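Local coordinates for cytochrome c-552 (Thiobacillus ferrooxidans, PDB 1H1O), which carries electrons in the periplasm as a high-potential cytochrome c that contains two haems, at residues A[62-65]-A[66-69]; A[109-112]-A[113-116]; A[141-144]-A[145-149]. All coordinates share one frame; numbering follows the deposited sequence.

Contact 1: residues A[62-65]-A[66-69]; sequences IYMW and PVAQ. With HEM (protoporphyrin IX containing Fe), chain D.
Ala-68 N donates to Met-64 O over 2.8 Å and Gln-69 N donates to Trp-65 O, two successive i to i+4 backbone bonds that start the short helix 65-69, with Met-64 at its N-cap position. Pro-66, the second residue of the helix, has no N-H to give; its CG packs 3.7 Å from Ile-62 O. A water bridges the break between the two helices: it accepts from Val-67 N at 2.6 Å and gives a weak bond to Tyr-63 O.

Met-64 is an axial ligand of the haem iron, with His-20 as the other. Its chi1 and chi2 (-62°) bring SD to 2.2 Å from the iron, and chi3 (-50°) then turns the methyl CE, which meets Val-67 CG1 at 3.5 Å. The second branch of Val-67, CG2, lies 3.5 Å from haem CBB, and the valine therefore touches both the axial methionine and the CAB-CBB side group of the haem. Tyr-63 CB sits 3.4 Å from haem meso carbon CHD; the ring meets haem methyl CMD obliquely and has haem CBC at its edge, while Ile-62 CG2 covers one ring face. An alanine in place of Tyr-63 would probably leave CMD and CBC without their aromatic neighbour and Ile-62 CG2 without a face to pack on.

The Trp-65 indole stacks on the His-53 ring, and NE1 is hydrogen-bonded to Arg-55 O. The turn joining helices 58-63 and 65-69 is backed by helix 40-51, where Tyr-50 touches Met-64, Trp-65 and Ala-68, and Leu-47 packs on Met-64.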
loop_
_atom_site.group_PDB
_atom_site.type_symbol
_atom_site.label_atom_id
_atom_site.label_comp_id
_atom_site.label_asym_id
_atom_site.label_seq_id
_atom_site.Cartn_x
_atom_site.Cartn_y
_atom_site.Cartn_z
ATOM N N ILE A 62 -1.489 -15.824 -2.241
ATOM C CA ILE A 62 -2.863 -16.315 -2.226
ATOM C C ILE A 62 -3.865 -15.576 -3.098
ATOM O O ILE A 62 -4.594 -16.204 -3.856
ATOM C CB ILE A 62 -3.424 -16.336 -0.791
ATOM C CG1 ILE A 62 -2.516 -17.177 0.108
ATOM C CG2 ILE A 62 -4.838 -16.898 -0.793
ATOM C CD1 ILE A 62 -2.905 -17.117 1.562
ATOM N N TYR A 63 -3.904 -14.248 -2.994
ATOM C CA TYR A 63 -4.878 -13.475 -3.751
ATOM C C TYR A 63 -4.424 -12.734 -4.999
ATOM O O TYR A 63 -5.257 -12.156 -5.698
ATOM C CB TYR A 63 -5.570 -12.473 -2.831
ATOM C CG TYR A 63 -6.199 -13.092 -1.621
ATOM C CD1 TYR A 63 -5.552 -13.065 -0.396
ATOM C CD2 TYR A 63 -7.448 -13.717 -1.700
ATOM C CE1 TYR A 63 -6.124 -13.642 0.731
ATOM C CE2 TYR A 63 -8.034 -14.298 -0.579
ATOM C CZ TYR A 63 -7.364 -14.258 0.635
ATOM O OH TYR A 63 -7.924 -14.825 1.757
ATOM N N MET A 64 -3.128 -12.726 -5.292
ATOM C CA MET A 64 -2.679 -12.016 -6.480
ATOM C C MET A 64 -1.882 -12.830 -7.479
ATOM O O MET A 64 -1.899 -12.516 -8.674
ATOM C CB MET A 64 -1.874 -10.775 -6.091
ATOM C CG MET A 64 -2.731 -9.636 -5.587
ATOM S SD MET A 64 -3.899 -9.042 -6.822
ATOM C CE MET A 64 -2.858 -8.792 -8.246
ATOM N N TRP A 65 -1.172 -13.856 -7.026
ATOM C CA TRP A 65 -0.403 -14.645 -7.984
ATOM C C TRP A 65 -1.341 -15.220 -9.021
ATOM O O TRP A 65 -1.044 -15.206 -10.212
ATOM C CB TRP A 65 0.349 -15.783 -7.303
ATOM C CG TRP A 65 1.547 -15.332 -6.564
ATOM C CD1 TRP A 65 1.885 -14.044 -6.255
ATOM C CD2 TRP A 65 2.551 -16.166 -5.985
ATOM N NE1 TRP A 65 3.037 -14.028 -5.512
ATOM C CE2 TRP A 65 3.468 -15.317 -5.330
ATOM C CE3 TRP A 65 2.766 -17.553 -5.953
ATOM C CZ2 TRP A 65 4.586 -15.804 -4.647
ATOM C CZ3 TRP A 65 3.880 -18.039 -5.275
ATOM C CH2 TRP A 65 4.773 -17.166 -4.631
ATOM N N PRO A 66 -2.494 -15.731 -8.577
ATOM C CA PRO A 66 -3.448 -16.306 -9.521
ATOM C C PRO A 66 -3.870 -15.328 -10.603
ATOM O O PRO A 66 -3.616 -15.547 -11.784
ATOM C CB PRO A 66 -4.605 -16.725 -8.619
ATOM C CG PRO A 66 -3.889 -17.144 -7.363
ATOM C CD PRO A 66 -2.893 -16.025 -7.187
ATOM N N VAL A 67 -4.499 -14.235 -10.202
ATOM C CA VAL A 67 -4.951 -13.262 -11.176
ATOM C C VAL A 67 -3.815 -12.630 -11.985
ATOM O O VAL A 67 -3.995 -12.314 -13.162
ATOM C CB VAL A 67 -5.785 -12.151 -10.506
ATOM C CG1 VAL A 67 -4.873 -11.063 -9.951
ATOM C CG2 VAL A 67 -6.791 -11.587 -11.511
ATOM N N ALA A 68 -2.646 -12.460 -11.368
ATOM C CA ALA A 68 -1.515 -11.848 -12.065
ATOM C C ALA A 68 -1.009 -12.762 -13.164
ATOM O O ALA A 68 -0.624 -12.309 -14.240
ATOM C CB ALA A 68 -0.394 -11.546 -11.088
ATOM N N GLN A 69 -1.025 -14.058 -12.879
ATOM C CA GLN A 69 -0.569 -15.072 -13.813
ATOM C C GLN A 69 -1.254 -14.966 -15.167
ATOM O O GLN A 69 -0.732 -15.432 -16.174
ATOM C CB GLN A 69 -0.816 -16.460 -13.221
ATOM C CG GLN A 69 -0.452 -17.603 -14.150
ATOM C CD GLN A 69 1.007 -17.575 -14.559
ATOM O OE1 GLN A 69 1.437 -18.350 -15.417
ATOM N NE2 GLN A 69 1.782 -16.683 -13.940
HETATM C CHA HEM D . -2.968 -6.213 -3.992
HETATM C CHB HEM D . -3.852 -5.285 -8.618
HETATM C CHC HEM D . -7.385 -8.563 -8.559
HETATM C CHD HEM D . -6.593 -9.405 -3.948
HETATM C C1A HEM D . -2.883 -5.656 -5.269
HETATM C C2A HEM D . -1.916 -4.665 -5.696
HETATM C C3A HEM D . -2.171 -4.399 -7.008
HETATM C C4A HEM D . -3.294 -5.240 -7.364
HETATM C CMA HEM D . -1.473 -3.456 -7.956
HETATM C CAA HEM D . -0.839 -4.068 -4.822
HETATM C CBA HEM D . -1.263 -2.725 -4.185
HETATM C CGA HEM D . -0.300 -2.136 -3.331
HETATM O O1A HEM D . -0.712 -1.123 -2.662
HETATM O O2A HEM D . 0.871 -2.548 -3.206
HETATM C C1B HEM D . -4.896 -6.105 -8.997
HETATM C C2B HEM D . -5.413 -6.146 -10.344
HETATM C C3B HEM D . -6.394 -7.093 -10.344
HETATM C C4B HEM D . -6.487 -7.591 -8.982
HETATM C CMB HEM D . -4.885 -5.285 -11.477
HETATM C CAB HEM D . -7.249 -7.588 -11.483
HETATM C CBB HEM D . -6.460 -8.243 -12.650
HETATM C C1C HEM D . -7.493 -9.073 -7.301
HETATM C C2C HEM D . -8.437 -10.089 -6.903
HETATM C C3C HEM D . -8.187 -10.320 -5.589
HETATM C C4C HEM D . -7.130 -9.455 -5.205
HETATM C CMC HEM D . -9.437 -10.704 -7.844
HETATM C CAC HEM D . -8.855 -11.315 -4.624
HETATM C CBC HEM D . -8.800 -12.792 -5.115
HETATM C C1D HEM D . -5.536 -8.605 -3.542
HETATM C C2D HEM D . -4.986 -8.629 -2.201
HETATM C C3D HEM D . -3.960 -7.759 -2.229
HETATM C C4D HEM D . -3.904 -7.177 -3.570
HETATM C CMD HEM D . -5.501 -9.506 -1.084
HETATM C CAD HEM D . -2.988 -7.413 -1.153
HETATM C CBD HEM D . -1.975 -8.673 -1.140
HETATM C CGD HEM D . -0.696 -8.459 -0.607
HETATM O O1D HEM D . -0.593 -8.084 0.576
HETATM O O2D HEM D . 0.350 -8.680 -1.283
HETATM N NA HEM D . -3.713 -5.995 -6.288
HETATM N NB HEM D . -5.557 -6.990 -8.166
HETATM N NC HEM D . -6.697 -8.691 -6.237
HETATM N ND HEM D . -4.872 -7.719 -4.351
HETATM FE FE HEM D . -5.236 -7.336 -6.244
HETATM O O HOH W 1 -5.306 -13.815 -7.798
#

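Contact 2: residues A[109-112]-A[113-116]; sequences QGVT and NEQI
The carbonyl of Val-111 is the flat group at the centre of this turn, approached over one face by Ile-116 N and over the other by Glu-114 N. Both donors stand out of its plane, by 36° and 55°, and the bonds differ in quality: Ile-116 N is 2.9 Å from Val-111 O with a nearly straight N-H, whereas Glu-114 N is 3.2 Å away and more bent. The carboxamide of Asn-113 is the second flat group; its ND2 end comes within 3.4 Å of Val-111 CG1, the two side chains crossing obliquely.

Val-111 N returns a bond to Ile-116 O, completing a single antiparallel hydrogen-bonded pair. Gln-115 N adds a bond of 2.8 Å to Thr-112 O, so the four residues between the pair are pinned from within. Gln-115 has positive phi, and it and Ile-116 both face Val-111, which fits a G1 beta bulge.

Side chains line up on one flank. With chi1 at -179°, Val-111 CG1 is placed near Asn-113 ND2 and 3.6 Å from Glu-114 CB, the valine and glutamate chains running side by side in the same direction; Val-111 CB and Ile-116 CB are 4.0 Å apart.

Glu-114 OE2 is hydrogen-bonded to Gln-172 NE2, tying the turn to helix 170-182. Ile-116 touches a haem. The hairpin-like turn thus lies at the surface, in the loop that follows helix 100-109 and precedes helix 120-123.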
loop_
_atom_site.group_PDB
_atom_site.type_symbol
_atom_site.label_atom_id
_atom_site.label_comp_id
_atom_site.label_asym_id
_atom_site.label_seq_id
_atom_site.Cartn_x
_atom_site.Cartn_y
_atom_site.Cartn_z
ATOM N N GLN A 109 8.201 13.181 10.704
ATOM C CA GLN A 109 9.450 13.398 11.421
ATOM C C GLN A 109 10.275 12.152 11.688
ATOM O O GLN A 109 11.471 12.242 11.944
ATOM C CB GLN A 109 9.155 14.095 12.747
ATOM C CG GLN A 109 8.295 15.341 12.606
ATOM C CD GLN A 109 8.170 16.120 13.907
ATOM O OE1 GLN A 109 9.119 16.787 14.347
ATOM N NE2 GLN A 109 6.997 16.036 14.536
ATOM N N GLY A 110 9.641 10.990 11.619
ATOM C CA GLY A 110 10.351 9.761 11.897
ATOM C C GLY A 110 10.659 9.794 13.375
ATOM O O GLY A 110 10.139 10.649 14.088
ATOM N N VAL A 111 11.479 8.858 13.842
ATOM C CA VAL A 111 11.880 8.808 15.249
ATOM C C VAL A 111 13.377 8.521 15.266
ATOM O O VAL A 111 13.810 7.388 15.096
ATOM C CB VAL A 111 11.156 7.706 16.023
ATOM C CG1 VAL A 111 11.612 7.729 17.467
ATOM C CG2 VAL A 111 9.650 7.911 15.942
ATOM N N THR A 112 14.156 9.572 15.471
ATOM C CA THR A 112 15.603 9.467 15.473
ATOM C C THR A 112 16.245 8.394 16.335
ATOM O O THR A 112 16.947 7.526 15.811
ATOM C CB THR A 112 16.237 10.806 15.839
ATOM O OG1 THR A 112 15.748 11.815 14.947
ATOM C CG2 THR A 112 17.738 10.717 15.711
ATOM N N ASN A 113 16.024 8.446 17.646
ATOM C CA ASN A 113 16.656 7.469 18.533
ATOM C C ASN A 113 16.234 6.034 18.277
ATOM O O ASN A 113 16.896 5.095 18.717
ATOM C CB ASN A 113 16.420 7.838 20.008
ATOM C CG ASN A 113 14.957 8.005 20.347
ATOM O OD1 ASN A 113 14.598 8.798 21.222
ATOM N ND2 ASN A 113 14.100 7.256 19.665
ATOM N N GLU A 114 15.137 5.858 17.552
ATOM C CA GLU A 114 14.655 4.521 17.245
ATOM C C GLU A 114 15.063 4.164 15.827
ATOM O O GLU A 114 14.778 3.067 15.330
ATOM C CB GLU A 114 13.138 4.469 17.390
ATOM C CG GLU A 114 12.680 3.479 18.438
ATOM C CD GLU A 114 11.188 3.526 18.673
ATOM O OE1 GLU A 114 10.734 4.412 19.427
ATOM O OE2 GLU A 114 10.474 2.679 18.094
ATOM N N GLN A 115 15.744 5.109 15.193
ATOM C CA GLN A 115 16.220 4.958 13.831
ATOM C C GLN A 115 15.110 4.634 12.843
ATOM O O GLN A 115 15.264 3.805 11.950
ATOM C CB GLN A 115 17.331 3.911 13.786
ATOM C CG GLN A 115 18.602 4.402 14.477
ATOM C CD GLN A 115 19.650 3.331 14.623
ATOM O OE1 GLN A 115 19.989 2.640 13.664
ATOM N NE2 GLN A 115 20.180 3.189 15.830
ATOM N N ILE A 116 13.980 5.309 13.024
ATOM C CA ILE A 116 12.840 5.160 12.135
ATOM C C ILE A 116 12.879 6.362 11.206
ATOM O O ILE A 116 12.729 7.500 11.647
ATOM C CB ILE A 116 11.528 5.169 12.918
ATOM C CG1 ILE A 116 11.507 3.973 13.871
ATOM C CG2 ILE A 116 10.342 5.100 11.954
ATOM C CD1 ILE A 116 10.225 3.849 14.677
#

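Contact 3: residues A[141-144]-A[145-149]; sequences YGYI and IQQLT. With HEM (protoporphyrin IX containing Fe), chain C.
Gln-147 CG lies over one face of the Tyr-143 ring, 3.5 Å from its centroid, a CH-pi contact one helical turn along the chain. At the edge of the same ring, Tyr-143 OH donates to haem propionate oxygen O2A over 2.7 Å, with the carboxylate carbon CGA in the ring plane. The tyrosine is thereby held by a face and a tip.

Beside it, Leu-148 CD2 approaches the haem meso carbon CHB at 3.6 Å and Ile-144 CG2 approaches methyl CMA; Ile-144 CG2 and Leu-148 CD1 are 3.9 Å apart. Farther round the helix, Ile-145 CD1 sits above the Tyr-141 ring, 3.6 Å from its centroid and 22° off the normal; chi1 of 174° turns one face of that ring to the methyl.

Five i to i+4 backbone bonds, from Ile-145 N to Tyr-141 O through Thr-149 N to Ile-145 O, hold this spacing. Outside, Arg-55 adds a weak bond to Tyr-143 OH, His-97 stacks on Tyr-141, and Ala-177 of helix 170-182 touches Tyr-141 and Ile-145. Tyr-143 and Gln-147 belong to both haem pockets, consistent with a place between the two haem sites of this dihaem c4 cytochrome.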
loop_
_atom_site.group_PDB
_atom_site.type_symbol
_atom_site.label_atom_id
_atom_site.label_comp_id
_atom_site.label_asym_id
_atom_site.label_seq_id
_atom_site.Cartn_x
_atom_site.Cartn_y
_atom_site.Cartn_z
ATOM N N TYR A 141 -6.255 0.855 6.614
ATOM C CA TYR A 141 -5.526 0.725 7.862
ATOM C C TYR A 141 -4.856 -0.644 8.034
ATOM O O TYR A 141 -3.637 -0.747 8.248
ATOM C CB TYR A 141 -6.514 0.991 8.985
ATOM C CG TYR A 141 -5.999 0.772 10.367
ATOM C CD1 TYR A 141 -5.097 1.662 10.947
ATOM C CD2 TYR A 141 -6.442 -0.304 11.116
ATOM C CE1 TYR A 141 -4.652 1.478 12.254
ATOM C CE2 TYR A 141 -6.008 -0.499 12.419
ATOM C CZ TYR A 141 -5.114 0.393 12.981
ATOM O OH TYR A 141 -4.684 0.178 14.263
ATOM N N GLY A 142 -5.664 -1.698 7.946
ATOM C CA GLY A 142 -5.137 -3.033 8.100
ATOM C C GLY A 142 -4.127 -3.313 7.012
ATOM O O GLY A 142 -3.101 -3.931 7.270
ATOM N N TYR A 143 -4.396 -2.847 5.799
ATOM C CA TYR A 143 -3.473 -3.111 4.716
ATOM C C TYR A 143 -2.093 -2.549 4.994
ATOM O O TYR A 143 -1.086 -3.217 4.747
ATOM C CB TYR A 143 -3.973 -2.539 3.405
ATOM C CG TYR A 143 -3.032 -2.856 2.278
ATOM C CD1 TYR A 143 -2.976 -4.138 1.723
ATOM C CD2 TYR A 143 -2.153 -1.888 1.795
ATOM C CE1 TYR A 143 -2.056 -4.442 0.709
ATOM C CE2 TYR A 143 -1.237 -2.177 0.792
ATOM C CZ TYR A 143 -1.191 -3.448 0.252
ATOM O OH TYR A 143 -0.289 -3.709 -0.747
ATOM N N ILE A 144 -2.042 -1.320 5.499
ATOM C CA ILE A 144 -0.765 -0.691 5.806
ATOM C C ILE A 144 -0.024 -1.505 6.866
ATOM O O ILE A 144 1.144 -1.878 6.691
ATOM C CB ILE A 144 -0.986 0.743 6.300
ATOM C CG1 ILE A 144 -1.522 1.584 5.148
ATOM C CG2 ILE A 144 0.320 1.318 6.873
ATOM C CD1 ILE A 144 -1.861 2.978 5.522
ATOM N N ILE A 145 -0.720 -1.795 7.958
ATOM C CA ILE A 145 -0.146 -2.581 9.048
ATOM C C ILE A 145 0.349 -3.918 8.520
ATOM O O ILE A 145 1.431 -4.384 8.883
ATOM C CB ILE A 145 -1.185 -2.853 10.136
ATOM C CG1 ILE A 145 -1.652 -1.520 10.730
ATOM C CG2 ILE A 145 -0.598 -3.792 11.200
ATOM C CD1 ILE A 145 -2.702 -1.659 11.803
ATOM N N GLN A 146 -0.441 -4.532 7.652
ATOM C CA GLN A 146 -0.069 -5.825 7.091
ATOM C C GLN A 146 1.197 -5.730 6.261
ATOM O O GLN A 146 2.054 -6.604 6.311
ATOM C CB GLN A 146 -1.189 -6.382 6.217
ATOM C CG GLN A 146 -0.844 -7.744 5.627
ATOM C CD GLN A 146 -0.476 -8.746 6.717
ATOM O OE1 GLN A 146 0.699 -8.911 7.075
ATOM N NE2 GLN A 146 -1.487 -9.404 7.266
ATOM N N GLN A 147 1.311 -4.677 5.468
ATOM C CA GLN A 147 2.498 -4.541 4.650
ATOM C C GLN A 147 3.718 -4.205 5.521
ATOM O O GLN A 147 4.801 -4.700 5.277
ATOM C CB GLN A 147 2.261 -3.498 3.567
ATOM C CG GLN A 147 1.067 -3.862 2.686
ATOM C CD GLN A 147 1.183 -5.273 2.153
ATOM O OE1 GLN A 147 0.218 -6.055 2.182
ATOM N NE2 GLN A 147 2.367 -5.617 1.669
ATOM N N LEU A 148 3.538 -3.387 6.549
ATOM C CA LEU A 148 4.655 -3.064 7.406
ATOM C C LEU A 148 5.110 -4.350 8.096
ATOM O O LEU A 148 6.295 -4.566 8.324
ATOM C CB LEU A 148 4.251 -1.991 8.418
ATOM C CG LEU A 148 4.121 -0.621 7.747
ATOM C CD1 LEU A 148 3.659 0.414 8.766
ATOM C CD2 LEU A 148 5.476 -0.239 7.126
ATOM N N THR A 149 4.156 -5.218 8.404
ATOM C CA THR A 149 4.475 -6.485 9.041
ATOM C C THR A 149 5.298 -7.340 8.069
ATOM O O THR A 149 6.310 -7.939 8.447
ATOM C CB THR A 149 3.191 -7.220 9.417
ATOM O OG1 THR A 149 2.423 -6.384 10.287
ATOM C CG2 THR A 149 3.504 -8.538 10.136
HETATM C CHA HEM C . 6.082 0.938 0.217
HETATM C CHB HEM C . 5.302 2.433 4.698
HETATM C CHC HEM C . 9.427 4.916 4.508
HETATM C CHD HEM C . 10.154 3.461 0.039
HETATM C C1A HEM C . 5.492 1.124 1.467
HETATM C C2A HEM C . 4.256 0.510 1.902
HETATM C C3A HEM C . 4.016 0.929 3.163
HETATM C C4A HEM C . 5.139 1.804 3.495
HETATM C CMA HEM C . 2.878 0.599 4.083
HETATM C CAA HEM C . 3.439 -0.418 1.073
HETATM C CBA HEM C . 2.469 0.295 0.142
HETATM C CGA HEM C . 1.572 -0.543 -0.504
HETATM O O1A HEM C . 0.657 0.049 -1.147
HETATM O O2A HEM C . 1.645 -1.776 -0.492
HETATM C C1B HEM C . 6.375 3.240 5.023
HETATM C C2B HEM C . 6.532 3.850 6.318
HETATM C C3B HEM C . 7.714 4.519 6.263
HETATM C C4B HEM C . 8.240 4.353 4.942
HETATM C CMB HEM C . 5.544 3.687 7.451
HETATM C CAB HEM C . 8.428 5.292 7.315
HETATM C CBB HEM C . 8.633 4.504 8.647
HETATM C C1C HEM C . 9.980 4.759 3.283
HETATM C C2C HEM C . 11.226 5.347 2.856
HETATM C C3C HEM C . 11.415 4.897 1.592
HETATM C C4C HEM C . 10.304 4.086 1.255
HETATM C CMC HEM C . 12.072 6.247 3.737
HETATM C CAC HEM C . 12.583 5.142 0.611
HETATM C CBC HEM C . 13.985 4.827 1.225
HETATM C C1D HEM C . 9.104 2.640 -0.323
HETATM C C2D HEM C . 9.002 1.981 -1.619
HETATM C C3D HEM C . 7.875 1.272 -1.562
HETATM C C4D HEM C . 7.269 1.504 -0.230
HETATM C CMD HEM C . 10.010 2.112 -2.721
HETATM C CAD HEM C . 7.265 0.368 -2.606
HETATM C CBD HEM C . 8.025 -1.032 -2.606
HETATM C CGD HEM C . 7.787 -1.798 -3.772
HETATM O O1D HEM C . 8.287 -1.439 -4.897
HETATM O O2D HEM C . 7.087 -2.844 -3.715
HETATM N NA HEM C . 6.018 1.903 2.436
HETATM N NB HEM C . 7.430 3.550 4.183
HETATM N NC HEM C . 9.421 3.989 2.278
HETATM N ND HEM C . 8.036 2.336 0.503
HETATM FE FE HEM C . 7.728 2.969 2.346
#

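In the fold
From the N terminus the three contacts follow in series, none enclosing or crossing another. Contact 1 joins helices 58-63 and 65-69 in the N-terminal cytochrome c half and supplies one haem with its axial methionine. Contact 2 lies in the C-terminal half, where it closes a short surface turn directly after helix 100-109. Contact 3 spans two turns within helix 141-153. Contacts 1 and 2 lie on opposite sides of the chain's centre, their own centres 36 Å apart, while contact 3 is about 19 Å from each, centre to centre. Arg-55 links contacts 1 and 3 through a backbone hydrogen bond to Trp-65 and a weak one to Tyr-143, and helix 170-182 receives side chains from contacts 2 and 3.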